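Local coordinates for protein cobalamin biosynthesis precorrin-6Y methylase (CbiE) (Archaeoglobus fulgidus, PDB 2BB3) that probably methylates a precorrin intermediate of adenosylcobalamin biosynthesis with S-adenosyl-L-methionine as donor, and is seen here with the by-product S-adenosyl-L-homocysteine bound, at residues Val49-Arg54 / Arg89-Ile94; Met23-Gly28 / Lys118-Ile123; Leu184-Met189 / Ser206-Ile211; Leu176-Val181 / Asn198-Glu203. All blocks are in the same frame, centred on the assembly; numbering follows the deposited sequence. Where two conformers were deposited one is given.

Contact 1 of 4, residues Val49-Arg54 / Arg89-Ile94; sequences VIYGSR and REVAVI
Val-49 and Val-91 stand side by side on one face of a parallel strand pair, and here the packing is tightest: Val-49 CG1 presses on Val-91 CG2 at 3.3 Å, closer than carbons usually sit. The torsion of Val-49 (chi1 57°) places CG1 between its own backbone N and carbonyl carbon, on the side of Val-91. The other methyl of Val-91, CG1, meets the rim of the Tyr-51 ring near its plane, 3.8 Å from CD1. On the reverse face Ile-50 CG2 touches Ile-94 CD1 at 3.6 Å. Branched side chains suit these places, since they cover an extended backbone without needing length. Four backbone bonds join the strands in parallel fashion, the shortest being Tyr-51 N to Ala-92 O and Ile-94 N to Tyr-51 O, both 2.8 Å.

Toward the ends the contact loosens. Arg-89 brings the edge of its guanidinium to Val-49, NH1 lying 3.3 Å from CB, while the same NH1 makes a salt bridge with Glu-85. At the other end a water bridges the strands, accepting from Ser-53 N and donating to Ile-94 O, where the chains have begun to part.

Helix 76-88 covers the valine face through Ile-82 and takes the Tyr-51 hydroxyl on Glu-85; helix 54-59, N-capped by Ser-53, packs on Ile-50 and Ile-94, and strands 68-70 and 23-28 flank the pair.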
# COMPACT_ATOMS: atom_id res chain seq x y z
N VAL A 49 -4.29 22.69 -13.75
CA VAL A 49 -5.50 22.67 -12.94
C VAL A 49 -5.44 21.44 -12.02
O VAL A 49 -5.04 20.36 -12.45
CB VAL A 49 -6.81 22.68 -13.81
CG1 VAL A 49 -6.84 21.50 -14.78
CG2 VAL A 49 -8.04 22.68 -12.91
N ILE A 50 -5.83 21.61 -10.77
CA ILE A 50 -5.80 20.51 -9.81
C ILE A 50 -7.19 20.21 -9.24
O ILE A 50 -7.82 21.08 -8.63
CB ILE A 50 -4.85 20.85 -8.64
CG1 ILE A 50 -3.44 21.14 -9.18
CG2 ILE A 50 -4.79 19.69 -7.65
CD1 ILE A 50 -2.46 21.59 -8.12
N TYR A 51 -7.68 19.00 -9.46
CA TYR A 51 -8.97 18.64 -8.89
C TYR A 51 -8.77 17.71 -7.71
O TYR A 51 -7.78 16.98 -7.64
CB TYR A 51 -9.86 17.93 -9.92
CG TYR A 51 -10.35 18.84 -11.01
CD1 TYR A 51 -9.62 19.01 -12.18
CD2 TYR A 51 -11.56 19.52 -10.88
CE1 TYR A 51 -10.07 19.83 -13.19
CE2 TYR A 51 -12.02 20.36 -11.89
CZ TYR A 51 -11.27 20.50 -13.04
OH TYR A 51 -11.69 21.33 -14.04
N GLY A 52 -9.72 17.74 -6.78
CA GLY A 52 -9.65 16.88 -5.61
C GLY A 52 -10.61 17.34 -4.53
O GLY A 52 -11.04 18.49 -4.51
N SER A 53 -10.94 16.43 -3.62
CA SER A 53 -11.81 16.74 -2.49
C SER A 53 -11.03 17.68 -1.58
O SER A 53 -9.80 17.76 -1.67
CB SER A 53 -12.11 15.48 -1.69
OG SER A 53 -10.96 15.14 -0.93
N ARG A 54 -11.69 18.43 -0.70
CA ARG A 54 -10.91 19.34 0.14
C ARG A 54 -9.87 18.60 0.97
O ARG A 54 -8.73 19.05 1.05
CB ARG A 54 -11.79 20.22 1.06
CG ARG A 54 -11.07 21.52 1.53
CD ARG A 54 -11.88 22.40 2.49
NE ARG A 54 -11.59 23.83 2.32
CZ ARG A 54 -10.48 24.45 2.72
NH1 ARG A 54 -9.52 23.78 3.35
NH2 ARG A 54 -10.31 25.74 2.47
N ARG A 89 -5.62 21.10 -21.38
CA ARG A 89 -4.69 21.52 -20.33
C ARG A 89 -4.14 20.37 -19.49
O ARG A 89 -4.67 19.26 -19.52
CB ARG A 89 -5.38 22.55 -19.43
CG ARG A 89 -5.95 23.72 -20.22
CD ARG A 89 -7.05 24.48 -19.50
NE ARG A 89 -6.53 25.52 -18.62
CZ ARG A 89 -6.31 25.36 -17.32
NH1 ARG A 89 -6.57 24.19 -16.74
NH2 ARG A 89 -5.83 26.37 -16.60
N GLU A 90 -3.06 20.64 -18.76
CA GLU A 90 -2.44 19.64 -17.89
C GLU A 90 -3.25 19.55 -16.60
O GLU A 90 -3.28 20.49 -15.79
CB GLU A 90 -0.99 20.02 -17.60
CG GLU A 90 -0.10 19.83 -18.81
CD GLU A 90 1.14 20.69 -18.79
OE1 GLU A 90 1.84 20.73 -19.83
OE2 GLU A 90 1.43 21.31 -17.74
N VAL A 91 -3.90 18.41 -16.42
CA VAL A 91 -4.74 18.18 -15.28
C VAL A 91 -4.16 17.15 -14.33
O VAL A 91 -3.50 16.19 -14.74
CB VAL A 91 -6.14 17.70 -15.73
CG1 VAL A 91 -7.02 17.44 -14.52
CG2 VAL A 91 -6.76 18.73 -16.66
N ALA A 92 -4.41 17.37 -13.04
CA ALA A 92 -3.98 16.46 -12.00
C ALA A 92 -5.18 16.30 -11.08
O ALA A 92 -5.89 17.27 -10.79
CB ALA A 92 -2.82 17.04 -11.23
N VAL A 93 -5.44 15.07 -10.67
CA VAL A 93 -6.53 14.80 -9.77
C VAL A 93 -5.82 14.20 -8.57
O VAL A 93 -5.02 13.28 -8.72
CB VAL A 93 -7.52 13.76 -10.34
CG1 VAL A 93 -8.65 13.52 -9.35
CG2 VAL A 93 -8.09 14.26 -11.67
N ILE A 94 -6.12 14.74 -7.40
CA ILE A 94 -5.52 14.26 -6.18
C ILE A 94 -6.57 13.46 -5.43
O ILE A 94 -7.69 13.92 -5.24
CB ILE A 94 -5.06 15.41 -5.28
CG1 ILE A 94 -4.04 16.27 -6.04
CG2 ILE A 94 -4.42 14.85 -4.01
CD1 ILE A 94 -3.47 17.41 -5.18
O HOH W 1 -10.17 13.42 -4.20

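Contact 2 of 4, residues Met23-Gly28 / Lys118-Ile123; sequences MIWIVG and KIEPAI
The indole of Trp-25 carries Lys-118 on one face: CB lies 3.7 Å from the centroid of the six-membered ring and only 10° off its normal, a CH-pi contact. The lysine chain then bends at chi3 (79°), bringing CE to 3.4 Å from CZ2 of the Trp-25 ring. At the edge of the ring, near its plane, stands Ile-119 O. The carboxylate of Glu-120 is inclined 54° to the indole, with OE1 3.7 Å from Trp-25 CZ3. A broad aromatic suits this place because it can cover both the aliphatic part of a lysine and the backbone of the next strand; an alanine here would probably open a gap beneath Lys-118 and leave its chain less restrained. The selenomethionine Met-23, poorly ordered, reaches the same lysine less firmly.

On the reverse face Ile-26 and Ile-119 lie side by side, CB of the first 3.7 Å from CD1 of the second, and Ala-131 of the second subunit packs on Ile-119. Four backbone hydrogen bonds tie the parallel strands, from Lys-118 N to Ile-24 O at 3.1 Å through to Gly-28 N to Glu-120 O at 3.0 Å. Beyond them Ala-122 CB presses to 3.3 Å from Gly-28 CA, where any side chain on the glycine would collide with it.

The chemistry therefore changes along the pair: an amphipathic cover over the indole at the start, an apolar isoleucine pair of which Ile-119 packs on the second subunit, and small residues at the C-terminal end, where the chain runs on toward the S-adenosyl-L-homocysteine site and Asp-98.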
# COMPACT_ATOMS: atom_id res chain seq x y z
N MSE A 23 -3.38 13.44 -21.63
CA MSE A 23 -3.52 12.54 -20.50
C MSE A 23 -3.41 13.26 -19.16
O MSE A 23 -2.65 14.22 -19.03
CB MSE A 23 -2.46 11.45 -20.57
CG MSE A 23 -1.04 11.98 -20.54
SE MSE A 23 -0.35 12.32 -18.76
CE MSE A 23 1.48 11.77 -19.12
N ILE A 24 -4.17 12.77 -18.18
CA ILE A 24 -4.17 13.35 -16.85
C ILE A 24 -3.50 12.41 -15.84
O ILE A 24 -3.30 11.24 -16.11
CB ILE A 24 -5.61 13.61 -16.33
CG1 ILE A 24 -6.32 12.29 -16.04
CG2 ILE A 24 -6.40 14.43 -17.34
CD1 ILE A 24 -7.63 12.43 -15.30
N TRP A 25 -3.17 12.95 -14.68
CA TRP A 25 -2.59 12.16 -13.62
C TRP A 25 -3.58 12.10 -12.45
O TRP A 25 -4.34 13.03 -12.22
CB TRP A 25 -1.29 12.77 -13.10
CG TRP A 25 -0.06 12.44 -13.87
CD1 TRP A 25 0.49 13.16 -14.89
CD2 TRP A 25 0.82 11.33 -13.64
NE1 TRP A 25 1.66 12.57 -15.29
CE2 TRP A 25 1.89 11.45 -14.54
CE3 TRP A 25 0.81 10.25 -12.74
CZ2 TRP A 25 2.94 10.54 -14.60
CZ3 TRP A 25 1.86 9.33 -12.79
CH2 TRP A 25 2.92 9.49 -13.71
N ILE A 26 -3.57 10.98 -11.74
CA ILE A 26 -4.38 10.84 -10.54
C ILE A 26 -3.29 10.52 -9.55
O ILE A 26 -2.65 9.49 -9.65
CB ILE A 26 -5.41 9.69 -10.59
CG1 ILE A 26 -6.48 9.96 -11.67
CG2 ILE A 26 -6.09 9.57 -9.23
CD1 ILE A 26 -7.64 8.94 -11.70
N VAL A 27 -3.06 11.44 -8.61
CA VAL A 27 -2.01 11.28 -7.61
C VAL A 27 -2.54 11.18 -6.19
O VAL A 27 -3.52 11.82 -5.83
CB VAL A 27 -1.03 12.48 -7.66
CG1 VAL A 27 -0.69 12.81 -9.11
CG2 VAL A 27 -1.66 13.68 -7.00
N GLY A 28 -1.88 10.36 -5.38
CA GLY A 28 -2.29 10.22 -4.01
C GLY A 28 -1.73 11.35 -3.16
O GLY A 28 -0.60 11.82 -3.40
N LYS A 118 -2.74 8.15 -15.88
CA LYS A 118 -1.61 7.56 -15.16
C LYS A 118 -1.80 7.77 -13.66
O LYS A 118 -2.21 8.86 -13.21
CB LYS A 118 -0.28 8.17 -15.64
CG LYS A 118 0.22 7.60 -16.97
CD LYS A 118 1.33 8.44 -17.62
CE LYS A 118 2.69 8.19 -16.98
NZ LYS A 118 3.77 9.05 -17.56
N ILE A 119 -1.49 6.73 -12.88
CA ILE A 119 -1.64 6.77 -11.44
C ILE A 119 -0.32 6.92 -10.71
O ILE A 119 0.65 6.24 -11.02
CB ILE A 119 -2.29 5.45 -10.93
CG1 ILE A 119 -3.57 5.15 -11.72
CG2 ILE A 119 -2.52 5.55 -9.42
CD1 ILE A 119 -4.63 6.19 -11.60
N GLU A 120 -0.27 7.83 -9.74
CA GLU A 120 0.91 7.99 -8.90
C GLU A 120 0.49 7.57 -7.49
O GLU A 120 -0.34 8.24 -6.88
CB GLU A 120 1.41 9.43 -8.84
CG GLU A 120 2.72 9.59 -8.02
CD GLU A 120 3.84 8.71 -8.56
OE1 GLU A 120 3.83 8.43 -9.78
OE2 GLU A 120 4.74 8.31 -7.79
N PRO A 121 1.06 6.48 -6.96
CA PRO A 121 0.78 5.92 -5.63
C PRO A 121 1.14 6.83 -4.47
O PRO A 121 2.02 7.67 -4.59
CB PRO A 121 1.65 4.67 -5.57
CG PRO A 121 1.99 4.37 -7.00
CD PRO A 121 2.14 5.72 -7.62
N ALA A 122 0.47 6.65 -3.34
CA ALA A 122 0.79 7.41 -2.13
C ALA A 122 0.51 6.46 -0.96
O ALA A 122 0.04 5.35 -1.18
CB ALA A 122 -0.08 8.66 -2.04
N ILE A 123 0.77 6.89 0.27
CA ILE A 123 0.52 6.04 1.42
C ILE A 123 -0.94 6.04 1.85
O ILE A 123 -1.54 7.08 2.08
CB ILE A 123 1.48 6.44 2.56
CG1 ILE A 123 2.89 5.93 2.16
CG2 ILE A 123 1.03 5.87 3.91
CD1 ILE A 123 3.98 6.64 2.79

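Contact 3 of 4, residues Leu184-Met189 / Ser206-Ile211; sequences LENLCM and SDYTII. With SAH (S-adenosyl-L-homocysteine), chain C.
Asn-186 and Ser-206 meet through their side chains: Ser-206 OG donates to Asn-186 OD1 at 2.5 Å, a modelled length probably a little too short to imply special strength, and accepts from Tyr-208 N, which makes an ST turn. Asn-186 ND2 is held by Gly-191 O, so both ends of the amide have partners; a leucine in its place would probably leave the Ser-206 hydroxyl without its acceptor and free that turn to shift.

Backbone bonds pair the strands antiparallel. Leu-184 and Ile-210 exchange two, the straighter being Leu-184 N to Ile-210 O (2.8 Å, 175° at the hydrogen), and Asn-186 N continues the series to Tyr-208 O.

Apolar contacts accompany them. Met-189, a selenomethionine, sets SE obliquely to the Tyr-208 ring, 4.6 Å from its centroid, a Met-aromatic contact, and Leu-187 CD1 approaches Ile-210 CD1 at 4.3 Å.

Toward the ligand, backbone Leu-187 N donates to adenine N1 at 2.9 Å; separately, Ile-210 packs its apolar CG1 against the base, 3.6 Å from N3. The type II turn from Asn-186 to Met-189 and the facing strand thus line one side of the adenine end of the S-adenosyl-L-homocysteine pocket, in the cleft characteristic of tetrapyrrole methylases.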
# COMPACT_ATOMS: atom_id res chain seq x y z
N LEU A 184 -9.62 1.38 13.98
CA LEU A 184 -8.57 2.38 13.87
C LEU A 184 -9.26 3.59 13.25
O LEU A 184 -9.60 3.61 12.08
CB LEU A 184 -7.39 1.85 13.03
CG LEU A 184 -6.84 0.56 13.67
CD1 LEU A 184 -7.39 -0.64 12.91
CD2 LEU A 184 -5.32 0.55 13.68
N GLU A 185 -9.49 4.59 14.09
CA GLU A 185 -10.20 5.80 13.72
C GLU A 185 -9.35 7.03 13.53
O GLU A 185 -8.47 7.33 14.34
CB GLU A 185 -11.26 6.11 14.79
CG GLU A 185 -12.17 4.95 15.08
CD GLU A 185 -13.09 5.20 16.26
OE1 GLU A 185 -12.57 5.49 17.37
OE2 GLU A 185 -14.32 5.10 16.09
N ASN A 186 -9.64 7.74 12.44
CA ASN A 186 -8.96 8.99 12.15
C ASN A 186 -7.44 8.89 12.25
O ASN A 186 -6.80 9.73 12.88
CB ASN A 186 -9.49 10.05 13.11
CG ASN A 186 -10.99 9.94 13.32
OD1 ASN A 186 -11.75 9.80 12.36
ND2 ASN A 186 -11.42 10.00 14.57
N LEU A 187 -6.85 7.87 11.63
CA LEU A 187 -5.41 7.70 11.67
C LEU A 187 -4.73 8.98 11.22
O LEU A 187 -5.08 9.56 10.18
CB LEU A 187 -4.99 6.52 10.79
CG LEU A 187 -5.50 5.18 11.33
CD1 LEU A 187 -5.13 4.04 10.38
CD2 LEU A 187 -4.89 4.92 12.71
N CYS A 188 -3.77 9.43 12.02
CA CYS A 188 -3.02 10.64 11.71
C CYS A 188 -3.82 11.93 11.71
O CYS A 188 -3.38 12.91 11.13
CB CYS A 188 -2.33 10.47 10.37
SG CYS A 188 -0.76 9.61 10.47
N MSE A 189 -4.98 11.92 12.33
CA MSE A 189 -5.80 13.13 12.40
C MSE A 189 -5.94 13.51 13.88
O MSE A 189 -5.65 12.71 14.77
CB MSE A 189 -7.18 12.89 11.79
CG MSE A 189 -7.15 12.46 10.32
SE MSE A 189 -8.89 11.91 9.67
CE MSE A 189 -8.36 11.22 7.99
N SER A 206 -16.92 7.26 13.66
CA SER A 206 -16.19 8.04 12.67
C SER A 206 -16.32 7.48 11.26
O SER A 206 -16.38 6.26 11.06
CB SER A 206 -14.71 8.07 13.03
OG SER A 206 -13.99 8.81 12.06
N ASP A 207 -16.38 8.37 10.28
CA ASP A 207 -16.46 7.92 8.89
C ASP A 207 -15.10 7.50 8.36
O ASP A 207 -14.98 7.01 7.24
CB ASP A 207 -17.07 9.00 8.01
CG ASP A 207 -18.57 9.13 8.22
OD1 ASP A 207 -19.21 8.09 8.52
OD2 ASP A 207 -19.09 10.26 8.10
N TYR A 208 -14.06 7.71 9.16
CA TYR A 208 -12.71 7.30 8.79
C TYR A 208 -12.34 6.17 9.74
O TYR A 208 -11.52 6.35 10.65
CB TYR A 208 -11.74 8.46 8.94
CG TYR A 208 -12.12 9.62 8.06
CD1 TYR A 208 -12.82 10.71 8.58
CD2 TYR A 208 -11.88 9.59 6.69
CE1 TYR A 208 -13.28 11.73 7.75
CE2 TYR A 208 -12.34 10.61 5.85
CZ TYR A 208 -13.05 11.67 6.39
OH TYR A 208 -13.56 12.64 5.58
N THR A 209 -12.96 5.02 9.53
CA THR A 209 -12.73 3.87 10.41
C THR A 209 -12.22 2.64 9.69
O THR A 209 -12.84 2.16 8.74
CB THR A 209 -14.04 3.48 11.15
OG1 THR A 209 -14.49 4.61 11.91
CG2 THR A 209 -13.80 2.33 12.11
N ILE A 210 -11.09 2.12 10.13
CA ILE A 210 -10.62 0.90 9.52
C ILE A 210 -10.94 -0.15 10.56
O ILE A 210 -10.68 0.04 11.75
CB ILE A 210 -9.13 0.97 9.14
CG1 ILE A 210 -8.99 1.80 7.84
CG2 ILE A 210 -8.59 -0.45 8.90
CD1 ILE A 210 -7.57 2.04 7.40
N ILE A 211 -11.57 -1.24 10.12
CA ILE A 211 -11.99 -2.31 11.04
C ILE A 211 -11.13 -3.54 10.84
O ILE A 211 -11.21 -4.17 9.81
CB ILE A 211 -13.46 -2.70 10.78
CG1 ILE A 211 -14.38 -1.50 11.06
CG2 ILE A 211 -13.84 -3.91 11.64
CD1 ILE A 211 -15.89 -1.80 10.85
N SAH C . -7.73 6.35 -0.96
CA SAH C . -7.82 6.25 0.44
CB SAH C . -9.14 5.61 0.88
CG SAH C . -10.50 6.18 0.52
SD SAH C . -11.95 5.19 0.78
C SAH C . -6.59 5.56 0.93
O SAH C . -6.51 5.65 2.09
OXT SAH C . -5.85 4.98 0.19
C5' SAH C . -12.20 6.06 2.29
C4' SAH C . -12.07 5.21 3.55
O4' SAH C . -10.77 5.01 3.95
C3' SAH C . -12.85 5.65 4.75
O3' SAH C . -14.17 5.30 4.72
C2' SAH C . -12.09 4.96 5.82
O2' SAH C . -12.57 3.71 6.07
C1' SAH C . -10.71 4.86 5.30
N9 SAH C . -9.89 5.93 5.80
C8 SAH C . -9.44 6.93 5.10
N7 SAH C . -8.69 7.70 5.80
C5 SAH C . -8.62 7.21 6.97
C6 SAH C . -7.96 7.62 8.08
N6 SAH C . -7.25 8.68 8.13
N1 SAH C . -8.07 6.89 9.17
C2 SAH C . -8.82 5.78 9.17
N3 SAH C . -9.44 5.40 8.08
C4 SAH C . -9.36 6.10 7.00

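Contact 4 of 4, residues Leu176-Val181 / Asn198-Glu203; sequences LGKRRV and NADSIE
Ala-199 points its methyl into the turn of the other segment, with CB 3.8 Å from Leu-176 CB and 3.5 Å from Gly-177 O. A small residue fits here, since the methyl is hemmed in by both backbone and side chain. Val-181 comes in beside it: with chi1 at -60°, CG1 faces the Ala-199 methyl, 4.2 Å from CB, while CG2 lies between Ala-199 N and Ile-202 CG2, the latter also 4.2 Å away and met at a slant.

Farther out, Asp-200 leans over the start of Lys-178: OD2 stands 3.3 Å from CB, but the extended lysine chain carries NZ away, 7.0 Å from the same oxygen, too far for a salt bridge. Arg-179 turns away from the other segment and folds back on its own turn, where NH2 donates to Leu-176 O from above the carbonyl plane; its NE pairs with Glu-216. The type II' turn from Leu-176 to Arg-179 has Gly-177 at the position of positive phi, to which glycine is well suited.

The hydrogen bond from Ala-199 N to Arg-179 O, at 3.0 Å, joins the backbones where the edge strand gives way to loop. Small apolar contacts and this backbone bond thus hold the inner side, while the exposed Lys-178 and Asp-200, their charged ends apart, probably add little direct attraction between the segments.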
# COMPACT_ATOMS: atom_id res chain seq x y z
N LEU A 176 -21.29 -9.05 11.39
CA LEU A 176 -19.95 -9.38 11.86
C LEU A 176 -20.02 -10.19 13.16
O LEU A 176 -18.99 -10.62 13.67
CB LEU A 176 -19.16 -8.08 12.08
CG LEU A 176 -17.78 -7.97 11.41
CD1 LEU A 176 -17.84 -8.64 10.06
CD2 LEU A 176 -17.34 -6.51 11.29
N GLY A 177 -21.22 -10.39 13.69
CA GLY A 177 -21.41 -11.19 14.89
C GLY A 177 -20.83 -10.77 16.24
O GLY A 177 -20.94 -9.62 16.67
N LYS A 178 -20.22 -11.73 16.93
CA LYS A 178 -19.64 -11.46 18.24
C LYS A 178 -18.12 -11.43 18.11
O LYS A 178 -17.38 -11.56 19.09
CB LYS A 178 -20.05 -12.58 19.22
CG LYS A 178 -21.43 -13.18 18.94
CD LYS A 178 -21.62 -14.50 19.69
CE LYS A 178 -22.67 -15.40 19.03
NZ LYS A 178 -22.76 -16.73 19.71
N ARG A 179 -17.66 -11.23 16.89
CA ARG A 179 -16.23 -11.21 16.60
C ARG A 179 -15.48 -10.04 17.20
O ARG A 179 -15.97 -8.91 17.23
CB ARG A 179 -16.03 -11.21 15.09
CG ARG A 179 -16.65 -12.39 14.38
CD ARG A 179 -16.25 -12.38 12.93
NE ARG A 179 -16.59 -13.60 12.22
CZ ARG A 179 -17.81 -13.90 11.77
NH1 ARG A 179 -18.01 -15.04 11.12
NH2 ARG A 179 -18.82 -13.06 11.97
N ARG A 180 -14.28 -10.31 17.68
CA ARG A 180 -13.46 -9.25 18.23
C ARG A 180 -13.02 -8.38 17.06
O ARG A 180 -12.62 -8.88 16.03
CB ARG A 180 -12.23 -9.84 18.94
CG ARG A 180 -11.23 -8.77 19.39
CD ARG A 180 -10.09 -9.32 20.24
NE ARG A 180 -10.52 -9.64 21.60
CZ ARG A 180 -9.69 -9.95 22.60
NH1 ARG A 180 -8.38 -10.00 22.39
NH2 ARG A 180 -10.18 -10.22 23.80
N VAL A 181 -13.14 -7.07 17.22
CA VAL A 181 -12.71 -6.18 16.16
C VAL A 181 -11.85 -5.08 16.75
O VAL A 181 -11.94 -4.79 17.94
CB VAL A 181 -13.93 -5.54 15.42
CG1 VAL A 181 -14.80 -6.63 14.80
CG2 VAL A 181 -14.74 -4.67 16.36
N ASN A 198 -16.08 -6.09 20.82
CA ASN A 198 -16.84 -7.04 20.04
C ASN A 198 -17.86 -6.34 19.15
O ASN A 198 -18.55 -5.42 19.59
CB ASN A 198 -17.52 -8.05 20.97
CG ASN A 198 -16.54 -9.08 21.51
OD1 ASN A 198 -16.82 -10.28 21.51
ND2 ASN A 198 -15.38 -8.63 21.96
N ALA A 199 -17.94 -6.76 17.90
CA ALA A 199 -18.84 -6.14 16.94
C ALA A 199 -20.24 -5.88 17.49
O ALA A 199 -20.87 -4.88 17.14
CB ALA A 199 -18.92 -6.99 15.68
N ASP A 200 -20.72 -6.77 18.36
CA ASP A 200 -22.06 -6.62 18.93
C ASP A 200 -22.19 -5.60 20.05
O ASP A 200 -23.29 -5.13 20.34
CB ASP A 200 -22.57 -7.98 19.44
CG ASP A 200 -21.60 -8.64 20.39
OD1 ASP A 200 -20.95 -7.92 21.18
OD2 ASP A 200 -21.48 -9.88 20.35
N SER A 201 -21.07 -5.24 20.68
CA SER A 201 -21.14 -4.29 21.79
C SER A 201 -20.24 -3.05 21.68
O SER A 201 -19.94 -2.41 22.68
CB SER A 201 -20.85 -5.01 23.10
OG SER A 201 -19.53 -5.53 23.12
N ILE A 202 -19.81 -2.71 20.47
CA ILE A 202 -18.99 -1.52 20.27
C ILE A 202 -19.71 -0.66 19.24
O ILE A 202 -20.30 -1.19 18.31
CB ILE A 202 -17.56 -1.89 19.79
CG1 ILE A 202 -16.62 -0.69 20.00
CG2 ILE A 202 -17.57 -2.32 18.33
CD1 ILE A 202 -15.15 -1.05 19.90
N GLU A 203 -19.69 0.65 19.41
CA GLU A 203 -20.35 1.55 18.47
C GLU A 203 -19.36 2.29 17.59
O GLU A 203 -18.29 2.71 18.05
CB GLU A 203 -21.18 2.61 19.22
CG GLU A 203 -22.62 2.24 19.44
CD GLU A 203 -22.77 1.01 20.31
OE1 GLU A 203 -22.27 1.03 21.46
OE2 GLU A 203 -23.39 0.03 19.83

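Contacts 1 and 2 belong to one parallel sheet and touch through neighbouring strands 91-95 and 23-28, with contact 1 nested inside the loop that contact 2 closes. Contacts 3 and 4 share strand 180-185 of the mixed sheet on the other side of the chain's centre, and their segments alternate along the sequence. The first three are buried; contact 4, its centre about 24 Å from the chain's centre, is partly exposed. Chemistry follows place: branched aliphatics dominate contact 1, contact 2 adds an aromatic-lysine cover and meets the second subunit, contact 3 offers backbone polar groups and apolar side chains to the ligand, and contact 4 couples a small apolar patch to outward charges.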